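PDB 3TO3: petrobactin biosynthesis protein AsbB from Bacillus anthracis, which catalyses the ATP-dependent condensation of spermidine with citryl-spermidine intermediates, an amide-forming step in the biosynthesis of the siderophore petrobactin. Local coordinates for residues T564-A569 with V585-N590; S274-C279 with N289-K294. All blocks are in the same frame, centred on the assembly; numbering follows the deposited sequence.

Contact 1 of 2, residues T564-A569 with V585-N590; sequences TPTFYA and VHEVPN
Phe567 and Val588 face each other as a hydrogen-bonded pair in two antiparallel strands, 566-569 and 585-589, whose axes come within 4.4 Å at 147°. The Val588 N to Phe567 O bond, 3.0 Å, runs nearly straight onto the carbonyl; Ala569 and His586 form the next such pair, and Asn590 N adds a further rung to Pro565 O. Asn590 also reaches back with its side chain: CG stands anti to the backbone N (chi1 174°), and ND2 meets Thr564 O at 2.6 Å, in the carbonyl plane. On the face carrying Thr566, Tyr568 and Glu587, Thr566 OG1 gives its proton to Glu587 OE2 over 2.8 Å, on the anti lone pair. The Tyr568 ring meets two neighbours: Val585 CG1 sits over one ring face in a CH-pi contact, 3.8 Å from the centroid, while Glu587 CB comes up obliquely to Tyr568 CE1 at 3.3 Å. On the other face Phe567, Ala569 and Val588 are buried and His586 packs edge-to-face with Tyr37. There Val588 CG2 packs against Phe567 CE2 at 3.5 Å and touches Ala569 CB, and helix 502-528 covers Phe567 and Ala569 through Leu509 and Leu514. Asn590 OD1 caps Leu592 N, an N-cap for helix 591-600. Together the strands make a two-stranded antiparallel ribbon, one face on a helix, leading straight into the C-terminal helix.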
ATOM      1  N   THR B 564      -6.084  29.857 -32.762  1.00 46.70           N
ATOM      2  CA  THR B 564      -7.469  29.360 -32.828  1.00 53.10           C
ATOM      3  C   THR B 564      -8.262  29.860 -31.611  1.00 51.43           C
ATOM      4  O   THR B 564      -7.712  30.021 -30.499  1.00 46.09           O
ATOM      5  CB  THR B 564      -7.555  27.822 -32.911  1.00 57.92           C
ATOM      6  OG1 THR B 564      -8.874  27.434 -33.317  1.00 68.50           O
ATOM      7  CG2 THR B 564      -7.246  27.201 -31.559  1.00 54.36           C
ATOM      8  N   PRO B 565      -9.548  30.149 -31.827  1.00 48.26           N
ATOM      9  CA  PRO B 565     -10.435  30.717 -30.804  1.00 45.57           C
ATOM     10  C   PRO B 565     -10.589  29.797 -29.603  1.00 54.44           C
ATOM     11  O   PRO B 565     -10.524  30.257 -28.465  1.00 50.74           O
ATOM     12  CB  PRO B 565     -11.774  30.847 -31.530  1.00 47.29           C
ATOM     13  CG  PRO B 565     -11.389  30.984 -32.998  1.00 47.25           C
ATOM     14  CD  PRO B 565     -10.177  30.093 -33.155  1.00 47.35           C
ATOM     15  N   THR B 566     -10.786  28.511 -29.864  1.00 57.02           N
ATOM     16  CA  THR B 566     -10.975  27.538 -28.804  1.00 53.41           C
ATOM     17  C   THR B 566     -10.158  26.299 -29.142  1.00 58.72           C
ATOM     18  O   THR B 566      -9.849  26.056 -30.309  1.00 60.35           O
ATOM     19  CB  THR B 566     -12.462  27.139 -28.650  1.00 50.06           C
ATOM     20  OG1 THR B 566     -12.872  26.432 -29.807  1.00 61.13           O
ATOM     21  CG2 THR B 566     -13.379  28.374 -28.516  1.00 45.86           C
ATOM     22  N   PHE B 567      -9.770  25.540 -28.119  1.00 53.64           N
ATOM     23  CA  PHE B 567      -9.162  24.242 -28.349  1.00 56.97           C
ATOM     24  C   PHE B 567      -9.454  23.312 -27.182  1.00 54.55           C
ATOM     25  O   PHE B 567     -10.032  23.734 -26.178  1.00 53.24           O
ATOM     26  CB  PHE B 567      -7.657  24.363 -28.528  1.00 53.87           C
ATOM     27  CG  PHE B 567      -6.923  24.531 -27.240  1.00 52.13           C
ATOM     28  CD1 PHE B 567      -6.287  23.456 -26.648  1.00 52.33           C
ATOM     29  CD2 PHE B 567      -6.883  25.760 -26.616  1.00 52.93           C
ATOM     30  CE1 PHE B 567      -5.615  23.608 -25.443  1.00 51.60           C
ATOM     31  CE2 PHE B 567      -6.210  25.924 -25.422  1.00 55.31           C
ATOM     32  CZ  PHE B 567      -5.579  24.839 -24.835  1.00 52.80           C
ATOM     33  N   TYR B 568      -9.011  22.064 -27.321  1.00 55.02           N
ATOM     34  CA  TYR B 568      -9.324  20.996 -26.376  1.00 59.07           C
ATOM     35  C   TYR B 568      -8.152  20.741 -25.453  1.00 56.21           C
ATOM     36  O   TYR B 568      -7.120  20.262 -25.875  1.00 64.62           O
ATOM     37  CB  TYR B 568      -9.719  19.703 -27.114  1.00 63.74           C
ATOM     38  CG  TYR B 568     -11.161  19.700 -27.585  1.00 72.81           C
ATOM     39  CD1 TYR B 568     -12.145  20.337 -26.842  1.00 81.09           C
ATOM     40  CD2 TYR B 568     -11.544  19.076 -28.776  1.00 79.77           C
ATOM     41  CE1 TYR B 568     -13.478  20.357 -27.253  1.00 84.27           C
ATOM     42  CE2 TYR B 568     -12.890  19.086 -29.199  1.00 86.35           C
ATOM     43  CZ  TYR B 568     -13.851  19.742 -28.424  1.00 90.46           C
ATOM     44  OH  TYR B 568     -15.188  19.787 -28.794  1.00 91.99           O
ATOM     45  N   ALA B 569      -8.337  21.095 -24.189  1.00 54.52           N
ATOM     46  CA  ALA B 569      -7.383  20.850 -23.113  1.00 51.91           C
ATOM     47  C   ALA B 569      -7.688  19.546 -22.324  1.00 48.21           C
ATOM     48  O   ALA B 569      -8.836  19.196 -22.096  1.00 50.80           O
ATOM     49  CB  ALA B 569      -7.408  22.008 -22.178  1.00 47.92           C
ATOM     50  N   VAL B 585     -11.093  15.391 -22.485  1.00 55.09           N
ATOM     51  CA  VAL B 585     -10.729  16.652 -23.069  1.00 54.00           C
ATOM     52  C   VAL B 585     -11.884  17.643 -22.869  1.00 57.45           C
ATOM     53  O   VAL B 585     -13.040  17.247 -22.823  1.00 63.22           O
ATOM     54  CB  VAL B 585     -10.457  16.381 -24.551  1.00 67.46           C
ATOM     55  CG1 VAL B 585     -11.436  17.133 -25.442  1.00 75.70           C
ATOM     56  CG2 VAL B 585      -8.987  16.615 -24.890  1.00 59.56           C
ATOM     57  N   HIS B 586     -11.597  18.919 -22.687  1.00 50.25           N
ATOM     58  CA  HIS B 586     -12.699  19.881 -22.660  1.00 49.81           C
ATOM     59  C   HIS B 586     -12.307  21.167 -23.372  1.00 57.73           C
ATOM     60  O   HIS B 586     -11.131  21.500 -23.456  1.00 59.52           O
ATOM     61  CB  HIS B 586     -13.231  20.149 -21.246  1.00 41.36           C
ATOM     62  CG  HIS B 586     -12.296  20.938 -20.371  1.00 47.74           C
ATOM     63  ND1 HIS B 586     -12.648  22.142 -19.799  1.00 46.47           N
ATOM     64  CD2 HIS B 586     -11.039  20.676 -19.946  1.00 45.26           C
ATOM     65  CE1 HIS B 586     -11.645  22.583 -19.059  1.00 42.99           C
ATOM     66  NE2 HIS B 586     -10.655  21.716 -19.139  1.00 39.59           N
ATOM     67  N   GLU B 587     -13.299  21.862 -23.913  1.00 40.54           N
ATOM     68  CA  GLU B 587     -13.059  23.007 -24.743  1.00 42.43           C
ATOM     69  C   GLU B 587     -12.887  24.259 -23.906  1.00 50.87           C
ATOM     70  O   GLU B 587     -13.711  24.546 -23.042  1.00 53.48           O
ATOM     71  CB  GLU B 587     -14.216  23.196 -25.699  1.00 44.82           C
ATOM     72  CG  GLU B 587     -13.947  24.257 -26.755  1.00 55.67           C
ATOM     73  CD  GLU B 587     -15.192  24.620 -27.518  1.00 63.26           C
ATOM     74  OE1 GLU B 587     -16.270  24.167 -27.097  1.00 69.75           O
ATOM     75  OE2 GLU B 587     -15.102  25.359 -28.523  1.00 65.05           O
ATOM     76  N   VAL B 588     -11.813  24.996 -24.168  1.00 50.30           N
ATOM     77  CA  VAL B 588     -11.495  26.204 -23.409  1.00 46.06           C
ATOM     78  C   VAL B 588     -11.196  27.367 -24.351  1.00 49.22           C
ATOM     79  O   VAL B 588     -10.740  27.161 -25.466  1.00 48.77           O
ATOM     80  CB  VAL B 588     -10.285  25.979 -22.485  1.00 41.78           C
ATOM     81  CG1 VAL B 588     -10.567  24.850 -21.490  1.00 40.52           C
ATOM     82  CG2 VAL B 588      -9.033  25.681 -23.302  1.00 37.69           C
ATOM     83  N   PRO B 589     -11.469  28.602 -23.915  1.00 48.64           N
ATOM     84  CA  PRO B 589     -11.156  29.696 -24.839  1.00 42.94           C
ATOM     85  C   PRO B 589      -9.643  29.926 -24.885  1.00 38.43           C
ATOM     86  O   PRO B 589      -8.889  29.592 -23.957  1.00 43.88           O
ATOM     87  CB  PRO B 589     -11.894  30.889 -24.231  1.00 45.06           C
ATOM     88  CG  PRO B 589     -11.822  30.621 -22.739  1.00 49.99           C
ATOM     89  CD  PRO B 589     -11.924  29.093 -22.602  1.00 50.95           C
ATOM     90  N   ASN B 590      -9.179  30.471 -25.995  1.00 41.71           N
ATOM     91  CA  ASN B 590      -7.751  30.702 -26.169  1.00 43.04           C
ATOM     92  C   ASN B 590      -7.426  32.206 -26.083  1.00 44.31           C
ATOM     93  O   ASN B 590      -7.844  32.989 -26.940  1.00 52.99           O
ATOM     94  CB  ASN B 590      -7.314  30.110 -27.498  1.00 41.09           C
ATOM     95  CG  ASN B 590      -5.873  30.421 -27.834  1.00 45.88           C
ATOM     96  OD1 ASN B 590      -5.099  30.853 -26.977  1.00 46.90           O
ATOM     97  ND2 ASN B 590      -5.509  30.219 -29.097  1.00 38.84           N
TER

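Contact 2 of 2, residues S274-C279 with N289-K294; sequences SADDYC and NVTNPK
Tyr278 and Asn289 pair as an antiparallel non-hydrogen-bonded bridge, and the close packing is gathered around them. Asn289 lies over one face of the Tyr278 ring, its CA 4.0 Å from the centroid and off-centre, with ring and amide planes 50° apart. Asn289 CG stands anti to the backbone N (chi1 -175°), and its ND2 bonds to Asp276 OD2 at 2.9 Å, almost straight at 175°. That carboxylate oxygen also makes a salt bridge to Arg295. Asn289 OD1 accepts from Asn292 N at 2.7 Å, the donor lying well above the carbonyl plane, an Asx motif. A water accepts from both Tyr278 OH and Asn289 ND2. Along the strand, Val290 CG2 packs on CB of the buried Cys279 at 3.3 Å, and Val290 N bonds to Asp277 O. The outer side is thinner: exposed Thr291 holds Asp277 N through OG1 at 3.0 Å, while its CG2 only approaches Asp276 OD1 at 3.8 Å. Asp277 OD1 turns to Lys190 in a salt bridge. Segment 274-279 leads into strand 278-280, which pairs with strand 286-289, while backbone bonds join Ser274 to Leu191 and Tyr278 to Ile189; residues 290-294 then carry the chain on toward strand 297-306.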
ATOM      1  N   SER B 274      27.248   4.388  -2.811  1.00 43.79           N
ATOM      2  CA  SER B 274      28.091   5.287  -3.593  1.00 42.38           C
ATOM      3  C   SER B 274      29.066   6.040  -2.694  1.00 48.34           C
ATOM      4  O   SER B 274      28.799   6.221  -1.510  1.00 47.26           O
ATOM      5  CB  SER B 274      27.246   6.261  -4.410  1.00 41.35           C
ATOM      6  OG  SER B 274      26.281   6.888  -3.606  1.00 42.04           O
ATOM      7  N   ALA B 275      30.211   6.447  -3.245  1.00 50.65           N
ATOM      8  CA  ALA B 275      31.154   7.270  -2.491  1.00 50.33           C
ATOM      9  C   ALA B 275      30.545   8.651  -2.270  1.00 51.67           C
ATOM     10  O   ALA B 275      30.642   9.220  -1.193  1.00 57.53           O
ATOM     11  CB  ALA B 275      32.531   7.413  -3.257  1.00 47.38           C
ATOM     12  N   ASP B 276      29.937   9.195  -3.318  1.00 44.93           N
ATOM     13  CA  ASP B 276      29.354  10.533  -3.258  1.00 49.94           C
ATOM     14  C   ASP B 276      27.975  10.563  -2.574  1.00 52.85           C
ATOM     15  O   ASP B 276      27.234   9.568  -2.558  1.00 51.45           O
ATOM     16  CB  ASP B 276      29.283  11.160  -4.668  1.00 47.91           C
ATOM     17  CG  ASP B 276      30.683  11.369  -5.298  1.00 60.74           C
ATOM     18  OD1 ASP B 276      31.707  11.236  -4.583  1.00 57.99           O
ATOM     19  OD2 ASP B 276      30.763  11.684  -6.507  1.00 59.05           O
ATOM     20  N   ASP B 277      27.651  11.723  -2.025  1.00 49.64           N
ATOM     21  CA  ASP B 277      26.336  12.001  -1.473  1.00 51.40           C
ATOM     22  C   ASP B 277      25.441  12.623  -2.549  1.00 46.25           C
ATOM     23  O   ASP B 277      25.895  13.376  -3.405  1.00 46.92           O
ATOM     24  CB  ASP B 277      26.463  12.973  -0.304  1.00 50.18           C
ATOM     25  CG  ASP B 277      27.064  12.325   0.919  1.00 59.26           C
ATOM     26  OD1 ASP B 277      26.796  11.134   1.154  1.00 61.64           O
ATOM     27  OD2 ASP B 277      27.820  12.995   1.642  1.00 68.23           O
ATOM     28  N   TYR B 278      24.166  12.289  -2.502  1.00 42.36           N
ATOM     29  CA  TYR B 278      23.219  12.838  -3.439  1.00 41.56           C
ATOM     30  C   TYR B 278      22.104  13.512  -2.678  1.00 48.17           C
ATOM     31  O   TYR B 278      21.908  13.311  -1.472  1.00 45.93           O
ATOM     32  CB  TYR B 278      22.663  11.758  -4.375  1.00 44.47           C
ATOM     33  CG  TYR B 278      23.659  11.287  -5.415  1.00 42.51           C
ATOM     34  CD1 TYR B 278      23.573  11.718  -6.725  1.00 46.53           C
ATOM     35  CD2 TYR B 278      24.704  10.420  -5.074  1.00 43.45           C
ATOM     36  CE1 TYR B 278      24.489  11.301  -7.677  1.00 43.39           C
ATOM     37  CE2 TYR B 278      25.619   9.991  -6.016  1.00 41.05           C
ATOM     38  CZ  TYR B 278      25.508  10.444  -7.316  1.00 49.23           C
ATOM     39  OH  TYR B 278      26.411  10.031  -8.264  1.00 52.26           O
ATOM     40  N   CYS B 279      21.370  14.333  -3.393  1.00 43.05           N
ATOM     41  CA  CYS B 279      20.286  15.056  -2.786  1.00 43.31           C
ATOM     42  C   CYS B 279      19.152  15.144  -3.811  1.00 45.24           C
ATOM     43  O   CYS B 279      19.406  15.398  -4.984  1.00 43.26           O
ATOM     44  CB  CYS B 279      20.816  16.430  -2.435  1.00 50.26           C
ATOM     45  SG  CYS B 279      19.648  17.439  -1.636  1.00 68.37           S
ATOM     46  N   ASN B 289      24.377  15.174  -7.582  1.00 44.47           N
ATOM     47  CA  ASN B 289      25.529  14.777  -6.825  1.00 43.05           C
ATOM     48  C   ASN B 289      25.945  16.000  -6.010  1.00 52.13           C
ATOM     49  O   ASN B 289      26.265  17.048  -6.566  1.00 51.61           O
ATOM     50  CB  ASN B 289      26.601  14.348  -7.823  1.00 52.62           C
ATOM     51  CG  ASN B 289      27.827  13.800  -7.163  1.00 50.34           C
ATOM     52  OD1 ASN B 289      28.311  14.363  -6.194  1.00 49.56           O
ATOM     53  ND2 ASN B 289      28.348  12.697  -7.692  1.00 47.92           N
ATOM     54  N   VAL B 290      25.901  15.883  -4.687  1.00 50.98           N
ATOM     55  CA  VAL B 290      26.173  17.026  -3.809  1.00 49.54           C
ATOM     56  C   VAL B 290      27.675  17.252  -3.653  1.00 54.16           C
ATOM     57  O   VAL B 290      28.150  18.376  -3.510  1.00 64.10           O
ATOM     58  CB  VAL B 290      25.604  16.813  -2.395  1.00 46.21           C
ATOM     59  CG1 VAL B 290      25.936  17.988  -1.532  1.00 54.22           C
ATOM     60  CG2 VAL B 290      24.124  16.642  -2.438  1.00 45.32           C
ATOM     61  N   THR B 291      28.400  16.148  -3.652  1.00 54.35           N
ATOM     62  CA  THR B 291      29.828  16.120  -3.442  1.00 59.71           C
ATOM     63  C   THR B 291      30.549  16.689  -4.655  1.00 62.61           C
ATOM     64  O   THR B 291      31.559  17.372  -4.516  1.00 60.62           O
ATOM     65  CB  THR B 291      30.289  14.668  -3.241  1.00 66.58           C
ATOM     66  OG1 THR B 291      29.549  14.068  -2.162  1.00 69.01           O
ATOM     67  CG2 THR B 291      31.779  14.613  -2.944  1.00 64.09           C
ATOM     68  N   ASN B 292      30.031  16.400  -5.844  1.00 60.41           N
ATOM     69  CA  ASN B 292      30.655  16.857  -7.085  1.00 63.83           C
ATOM     70  C   ASN B 292      29.615  17.395  -8.083  1.00 58.91           C
ATOM     71  O   ASN B 292      29.143  16.671  -8.960  1.00 55.67           O
ATOM     72  CB  ASN B 292      31.492  15.733  -7.721  1.00 62.98           C
ATOM     73  CG  ASN B 292      32.667  15.290  -6.843  1.00 66.85           C
ATOM     74  OD1 ASN B 292      32.690  14.165  -6.338  1.00 76.92           O
ATOM     75  ND2 ASN B 292      33.650  16.163  -6.676  1.00 57.48           N
ATOM     76  N   PRO B 293      29.258  18.674  -7.945  1.00 53.93           N
ATOM     77  CA  PRO B 293      28.134  19.276  -8.680  1.00 49.06           C
ATOM     78  C   PRO B 293      28.232  19.176 -10.201  1.00 52.05           C
ATOM     79  O   PRO B 293      27.201  19.242 -10.869  1.00 50.78           O
ATOM     80  CB  PRO B 293      28.158  20.730  -8.229  1.00 59.80           C
ATOM     81  CG  PRO B 293      28.828  20.681  -6.858  1.00 61.81           C
ATOM     82  CD  PRO B 293      29.865  19.607  -6.979  1.00 57.10           C
ATOM     83  N   LYS B 294      29.424  18.993 -10.756  1.00 56.59           N
ATOM     84  CA  LYS B 294      29.522  18.859 -12.218  1.00 58.23           C
ATOM     85  C   LYS B 294      29.137  17.453 -12.694  1.00 51.31           C
ATOM     86  O   LYS B 294      28.820  17.239 -13.861  1.00 52.20           O
ATOM     87  CB  LYS B 294      30.920  19.215 -12.725  1.00 62.54           C
ATOM     88  CG  LYS B 294      31.435  20.580 -12.272  1.00 79.91           C
ATOM     89  CD  LYS B 294      30.706  21.717 -12.960  1.00 88.39           C
ATOM     90  CE  LYS B 294      31.585  22.982 -13.028  1.00 99.97           C
ATOM     91  NZ  LYS B 294      32.646  22.932 -14.086  1.00101.73           N
TER
HETATM   92  O   HOH W   1      26.726  11.665 -10.266  1.00 39.78           O

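Contact 2 closes before contact 1 opens along the chain, and the two lie on opposite sides of its centre, about 45 Å apart between centres and 32 Å between nearest atoms. Contact 2 lies near the nucleotide site without touching the ligand: the side chain of Tyr278 is about 14 Å from the bound ATP and about 10 Å from that of Lys299, an ATP-binding residue, and Cys279 stands about 10 Å from Met284 between side chains. The turn between strands 278-280 and 286-289 holds the ATP-binding residues Ser283, Met284 and Arg285. Contact 1 lies away from the annotated sites and is structural packing near the C-terminus, forming a sheet separate from the mixed one to which contact 2 belongs.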